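PDB 5HJ1: pullulanase C protein from Klebsiella pneumoniae subsp. pneumoniae NTUH-K2044, which probably serves as the GspC-type component of the type II secretion system that exports pullulanase, its PDZ domain here holding a fatty acid. Local coordinates for residues S48-N60 and E82-I96. Numbering follows the deposited sequence. Where two conformers were deposited one is given.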
loop_
_atom_site.group_PDB
_atom_site.type_symbol
_atom_site.label_atom_id
_atom_site.label_comp_id
_atom_site.label_asym_id
_atom_site.label_seq_id
_atom_site.Cartn_x
_atom_site.Cartn_y
_atom_site.Cartn_z
ATOM N N SER A 48 -16.072 -2.087 2.245
ATOM C CA SER A 48 -15.644 -0.722 2.243
ATOM C C SER A 48 -14.188 -0.606 2.582
ATOM O O SER A 48 -13.685 0.389 3.029
ATOM C CB SER A 48 -16.468 0.118 3.233
ATOM O OG SER A 48 -17.721 0.469 2.655
ATOM N N GLY A 49 -13.406 -1.679 2.378
ATOM C CA GLY A 49 -11.981 -1.684 2.646
ATOM C C GLY A 49 -11.218 -2.218 1.478
ATOM O O GLY A 49 -11.532 -1.844 0.330
ATOM N N LEU A 50 -10.183 -3.048 1.705
ATOM C CA LEU A 50 -9.410 -3.553 0.590
ATOM C C LEU A 50 -10.070 -4.804 0.032
ATOM O O LEU A 50 -10.902 -5.454 0.651
ATOM C CB LEU A 50 -8.016 -3.928 1.145
ATOM C CG LEU A 50 -7.172 -2.791 1.612
ATOM C CD1 LEU A 50 -5.862 -3.296 2.209
ATOM C CD2 LEU A 50 -6.897 -1.747 0.551
ATOM N N GLN A 51 -9.674 -5.080 -1.199
ATOM C CA GLN A 51 -10.069 -6.280 -1.910
ATOM C C GLN A 51 -8.875 -7.057 -2.352
ATOM O O GLN A 51 -7.836 -6.482 -2.642
ATOM C CB GLN A 51 -10.967 -5.954 -3.072
ATOM C CG GLN A 51 -12.322 -5.423 -2.600
ATOM C CD GLN A 51 -13.199 -6.521 -2.004
ATOM O OE1 GLN A 51 -13.540 -7.498 -2.661
ATOM N NE2 GLN A 51 -13.541 -6.381 -0.726
ATOM N N ALA A 52 -9.004 -8.366 -2.422
ATOM C CA ALA A 52 -7.912 -9.191 -2.898
ATOM C C ALA A 52 -7.480 -8.692 -4.275
ATOM O O ALA A 52 -8.298 -8.338 -5.166
ATOM C CB ALA A 52 -8.390 -10.637 -3.075
ATOM N N ASN A 53 -6.175 -8.728 -4.455
ATOM C CA ASN A 53 -5.540 -8.285 -5.719
ATOM C C ASN A 53 -5.702 -6.832 -6.059
ATOM O O ASN A 53 -5.505 -6.415 -7.204
ATOM C CB ASN A 53 -5.915 -9.248 -6.871
ATOM C CG ASN A 53 -5.305 -10.571 -6.699
ATOM O OD1 ASN A 53 -4.107 -10.712 -6.425
ATOM N ND2 ASN A 53 -6.105 -11.612 -6.823
ATOM N N ASP A 54 -5.989 -6.007 -5.060
ATOM C CA ASP A 54 -5.957 -4.585 -5.298
ATOM C C ASP A 54 -4.521 -4.161 -5.676
ATOM O O ASP A 54 -3.536 -4.750 -5.264
ATOM C CB ASP A 54 -6.319 -3.793 -3.990
ATOM C CG ASP A 54 -7.791 -3.554 -3.791
ATOM O OD1 ASP A 54 -8.586 -3.704 -4.764
ATOM O OD2 ASP A 54 -8.133 -3.155 -2.677
ATOM N N LEU A 55 -4.436 -3.102 -6.474
ATOM C CA LEU A 55 -3.150 -2.520 -6.899
ATOM C C LEU A 55 -2.949 -1.189 -6.247
ATOM O O LEU A 55 -3.674 -0.238 -6.620
ATOM C CB LEU A 55 -3.094 -2.423 -8.425
ATOM C CG LEU A 55 -1.765 -1.931 -8.976
ATOM C CD1 LEU A 55 -0.712 -3.004 -8.914
ATOM C CD2 LEU A 55 -1.872 -1.413 -10.432
ATOM N N ALA A 56 -2.060 -1.125 -5.268
ATOM C CA ALA A 56 -1.726 0.144 -4.588
ATOM C C ALA A 56 -0.873 1.025 -5.489
ATOM O O ALA A 56 0.206 0.633 -5.938
ATOM C CB ALA A 56 -1.024 -0.076 -3.283
ATOM N N ILE A 57 -1.385 2.237 -5.744
ATOM C CA ILE A 57 -0.678 3.192 -6.596
ATOM C C ILE A 57 -0.292 4.528 -5.903
ATOM O O ILE A 57 0.558 5.260 -6.465
ATOM C CB ILE A 57 -1.453 3.460 -7.928
ATOM C CG1 ILE A 57 -2.777 4.090 -7.655
ATOM C CG2 ILE A 57 -1.577 2.172 -8.735
ATOM C CD1 ILE A 57 -3.468 4.633 -8.887
ATOM N N ALA A 58 -0.863 4.855 -4.774
ATOM C CA ALA A 58 -0.498 6.089 -4.036
ATOM C C ALA A 58 -0.612 5.868 -2.559
ATOM O O ALA A 58 -1.477 5.125 -2.101
ATOM C CB ALA A 58 -1.345 7.293 -4.493
ATOM N N LEU A 59 0.204 6.602 -1.817
ATOM C CA LEU A 59 0.193 6.563 -0.338
ATOM C C LEU A 59 0.187 8.031 0.073
ATOM O O LEU A 59 1.086 8.792 -0.265
ATOM C CB LEU A 59 1.433 5.852 0.200
ATOM C CG LEU A 59 1.646 5.910 1.723
ATOM C CD1 LEU A 59 0.586 5.211 2.518
ATOM C CD2 LEU A 59 3.009 5.275 2.086
ATOM N N ASN A 60 -0.925 8.443 0.744
ATOM C CA ASN A 60 -1.102 9.864 1.119
ATOM C C ASN A 60 -0.916 10.808 -0.028
ATOM O O ASN A 60 -0.304 11.887 0.054
ATOM C CB ASN A 60 -0.184 10.259 2.253
ATOM C CG ASN A 60 -0.432 9.447 3.473
ATOM O OD1 ASN A 60 -1.602 9.267 3.888
ATOM N ND2 ASN A 60 0.608 8.939 4.066
ATOM N N GLU A 82 -2.990 8.583 10.660
ATOM C CA GLU A 82 -4.001 8.045 9.741
ATOM C C GLU A 82 -3.371 8.244 8.414
ATOM O O GLU A 82 -2.754 9.280 8.166
ATOM C CB GLU A 82 -5.352 8.810 9.817
ATOM C CG GLU A 82 -6.453 8.289 8.883
ATOM C CD GLU A 82 -7.854 8.780 9.222
ATOM O OE1 GLU A 82 -8.533 9.395 8.347
ATOM O OE2 GLU A 82 -8.326 8.619 10.374
ATOM N N ILE A 83 -3.488 7.217 7.564
ATOM C CA ILE A 83 -2.891 7.262 6.259
ATOM C C ILE A 83 -3.856 6.797 5.218
ATOM O O ILE A 83 -4.831 6.053 5.539
ATOM C CB ILE A 83 -1.618 6.408 6.162
ATOM C CG1 ILE A 83 -1.928 4.919 6.471
ATOM C CG2 ILE A 83 -0.570 6.955 7.111
ATOM C CD1 ILE A 83 -0.752 4.041 6.210
ATOM N N THR A 84 -3.708 7.275 4.007
ATOM C CA THR A 84 -4.621 6.862 2.961
ATOM C C THR A 84 -3.887 6.135 1.864
ATOM O O THR A 84 -2.819 6.590 1.413
ATOM C CB THR A 84 -5.265 8.073 2.350
ATOM O OG1 THR A 84 -5.955 8.811 3.388
ATOM C CG2 THR A 84 -6.229 7.757 1.245
ATOM N N LEU A 85 -4.495 5.088 1.377
ATOM C CA LEU A 85 -3.966 4.336 0.266
ATOM C C LEU A 85 -4.912 4.510 -0.921
ATOM O O LEU A 85 -6.176 4.457 -0.755
ATOM C CB LEU A 85 -3.964 2.852 0.621
ATOM C CG LEU A 85 -3.012 1.902 0.040
ATOM C CD1 LEU A 85 -1.552 2.376 0.116
ATOM C CD2 LEU A 85 -3.203 0.583 0.865
ATOM N N THR A 86 -4.393 4.821 -2.099
ATOM C CA THR A 86 -5.132 4.810 -3.331
ATOM C C THR A 86 -4.850 3.476 -4.040
ATOM O O THR A 86 -3.682 3.170 -4.264
ATOM C CB THR A 86 -4.760 5.958 -4.246
ATOM O OG1 THR A 86 -4.938 7.194 -3.555
ATOM C CG2 THR A 86 -5.611 5.968 -5.478
ATOM N N VAL A 87 -5.913 2.751 -4.350
ATOM C CA VAL A 87 -5.791 1.504 -5.092
ATOM C C VAL A 87 -6.540 1.580 -6.417
ATOM O O VAL A 87 -7.499 2.358 -6.532
ATOM C CB VAL A 87 -6.317 0.286 -4.263
ATOM C CG1 VAL A 87 -5.511 0.108 -2.984
ATOM C CG2 VAL A 87 -7.772 0.399 -3.972
ATOM N N GLU A 88 -6.083 0.810 -7.399
ATOM C CA GLU A 88 -6.803 0.645 -8.663
ATOM C C GLU A 88 -7.425 -0.777 -8.552
ATOM O O GLU A 88 -6.755 -1.820 -8.149
ATOM C CB GLU A 88 -5.790 0.765 -9.788
ATOM C CG GLU A 88 -6.329 1.378 -11.060
ATOM C CD GLU A 88 -5.193 1.694 -12.017
ATOM O OE1 GLU A 88 -4.516 0.735 -12.437
ATOM O OE2 GLU A 88 -4.955 2.893 -12.304
ATOM N N ARG A 89 -8.708 -0.841 -8.859
ATOM C CA ARG A 89 -9.467 -2.075 -8.719
ATOM C C ARG A 89 -10.393 -2.143 -9.962
ATOM O O ARG A 89 -11.210 -1.259 -10.138
ATOM C CB ARG A 89 -10.220 -1.932 -7.373
ATOM C CG ARG A 89 -11.238 -3.011 -7.071
ATOM C CD ARG A 89 -11.963 -2.552 -5.850
ATOM N NE ARG A 89 -11.097 -2.403 -4.682
ATOM C CZ ARG A 89 -11.503 -1.908 -3.516
ATOM N NH1 ARG A 89 -12.757 -1.444 -3.370
ATOM N NH2 ARG A 89 -10.689 -1.871 -2.497
ATOM N N GLU A 90 -10.259 -3.207 -10.773
ATOM C CA GLU A 90 -10.966 -3.335 -12.086
ATOM C C GLU A 90 -11.105 -1.992 -12.826
ATOM O O GLU A 90 -12.211 -1.559 -13.155
ATOM C CB GLU A 90 -12.278 -4.149 -12.071
ATOM C CG GLU A 90 -13.248 -3.956 -10.916
ATOM C CD GLU A 90 -13.043 -4.952 -9.779
ATOM O OE1 GLU A 90 -13.598 -4.714 -8.671
ATOM O OE2 GLU A 90 -12.356 -5.980 -9.996
ATOM N N GLY A 91 -9.972 -1.321 -13.025
ATOM C CA GLY A 91 -9.914 -0.034 -13.750
ATOM C C GLY A 91 -10.158 1.260 -12.989
ATOM O O GLY A 91 -9.719 2.332 -13.441
ATOM N N GLN A 92 -10.830 1.178 -11.826
ATOM C CA GLN A 92 -11.176 2.377 -11.030
ATOM C C GLN A 92 -10.287 2.617 -9.814
ATOM O O GLN A 92 -9.749 1.648 -9.262
ATOM C CB GLN A 92 -12.651 2.318 -10.557
ATOM C CG GLN A 92 -13.680 3.171 -11.309
ATOM C CD GLN A 92 -13.707 4.611 -10.788
ATOM O OE1 GLN A 92 -14.764 5.130 -10.388
ATOM N NE2 GLN A 92 -12.528 5.230 -10.698
ATOM N N ARG A 93 -10.083 3.880 -9.480
ATOM C CA ARG A 93 -9.354 4.227 -8.281
ATOM C C ARG A 93 -10.325 4.314 -7.111
ATOM O O ARG A 93 -11.520 4.671 -7.221
ATOM C CB ARG A 93 -8.613 5.547 -8.411
ATOM C CG ARG A 93 -7.311 5.497 -9.223
ATOM C CD ARG A 93 -6.848 6.911 -9.499
ATOM N NE ARG A 93 -5.480 7.110 -10.011
ATOM C CZ ARG A 93 -4.969 6.579 -11.118
ATOM N NH1 ARG A 93 -5.616 5.636 -11.798
ATOM N NH2 ARG A 93 -3.734 6.904 -11.476
ATOM N N HIS A 94 -9.783 3.968 -5.959
ATOM C CA HIS A 94 -10.500 4.011 -4.694
ATOM C C HIS A 94 -9.538 4.435 -3.608
ATOM O O HIS A 94 -8.419 3.894 -3.523
ATOM C CB HIS A 94 -11.069 2.658 -4.286
ATOM C CG HIS A 94 -12.067 2.036 -5.219
ATOM N ND1 HIS A 94 -13.394 1.851 -4.853
ATOM C CD2 HIS A 94 -11.917 1.402 -6.398
ATOM C CE1 HIS A 94 -14.023 1.185 -5.801
ATOM N NE2 HIS A 94 -13.162 0.929 -6.768
ATOM N N ASP A 95 -9.919 5.287 -2.695
ATOM C CA ASP A 95 -9.129 5.718 -1.544
ATOM C C ASP A 95 -9.648 5.043 -0.300
ATOM O O ASP A 95 -10.884 5.081 -0.030
ATOM C CB ASP A 95 -9.154 7.241 -1.296
ATOM C CG ASP A 95 -8.206 8.039 -2.163
ATOM O OD1 ASP A 95 -7.417 7.543 -2.972
ATOM O OD2 ASP A 95 -8.294 9.298 -2.057
ATOM N N ILE A 96 -8.753 4.496 0.496
ATOM C CA ILE A 96 -9.061 3.826 1.697
ATOM C C ILE A 96 -8.160 4.428 2.745
ATOM O O ILE A 96 -6.967 4.613 2.487
ATOM C CB ILE A 96 -8.753 2.330 1.605
ATOM C CG1 ILE A 96 -9.368 1.710 0.388
ATOM C CG2 ILE A 96 -9.216 1.604 2.855
ATOM C CD1 ILE A 96 -10.845 1.879 0.278
HETATM O O HOH W 1 -13.614 -0.459 -0.844
#
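R89 and D54 lock together at one end of an antiparallel strand pair, 54-59 with 82-89, in the sheet of this PDZ domain. The R89 chain runs out with CG anti to the backbone N (chi1 172°), then bends at chi3 and lays its guanidinium alongside the carboxylate. The two planes are nearly coplanar, 10° apart. NE meets D54 OD1 and NH2 meets D54 OD2, a side-on salt bridge. Q51 N also donates to OD2, from above the carboxylate plane, so D54 ties the type II turn 51-54 to R89. Q51 CG lies over the centre of one face of the R89 guanidinium, 3.7 Å from R89 CZ. R89 NH2 also donates to G49 O, and a water joins G49 O to R89 NH1.

Further along, I57 and A58 both face T86 in a classic beta bulge. I57 N bonds T86 O at 2.9 Å; the bond from A58 N is weak. The methyl of A58 sits against T86 CB. In the conformer given, I57 CD1 is the bump over the centre of the R93 guanidinium, and R93 NH1 bridges to E88 OE2.

The face bearing A56, L59, L85 and V87 is apolar. L85 CD1 fits between A56 CB and L59 CD1, 4.2 Å from the former. L50 CD2 lies against L85 CD2 and V87 CG1, and against I96 CG1 in the conformer given. A56, I83 and L85 touch the bound vaccenic acid.

N60 closes the pair with two bonds to T84: N60 N donates to T84 O at 2.7 Å, almost straight (178°), and T84 N reaches N60 OD1 from above the amide plane.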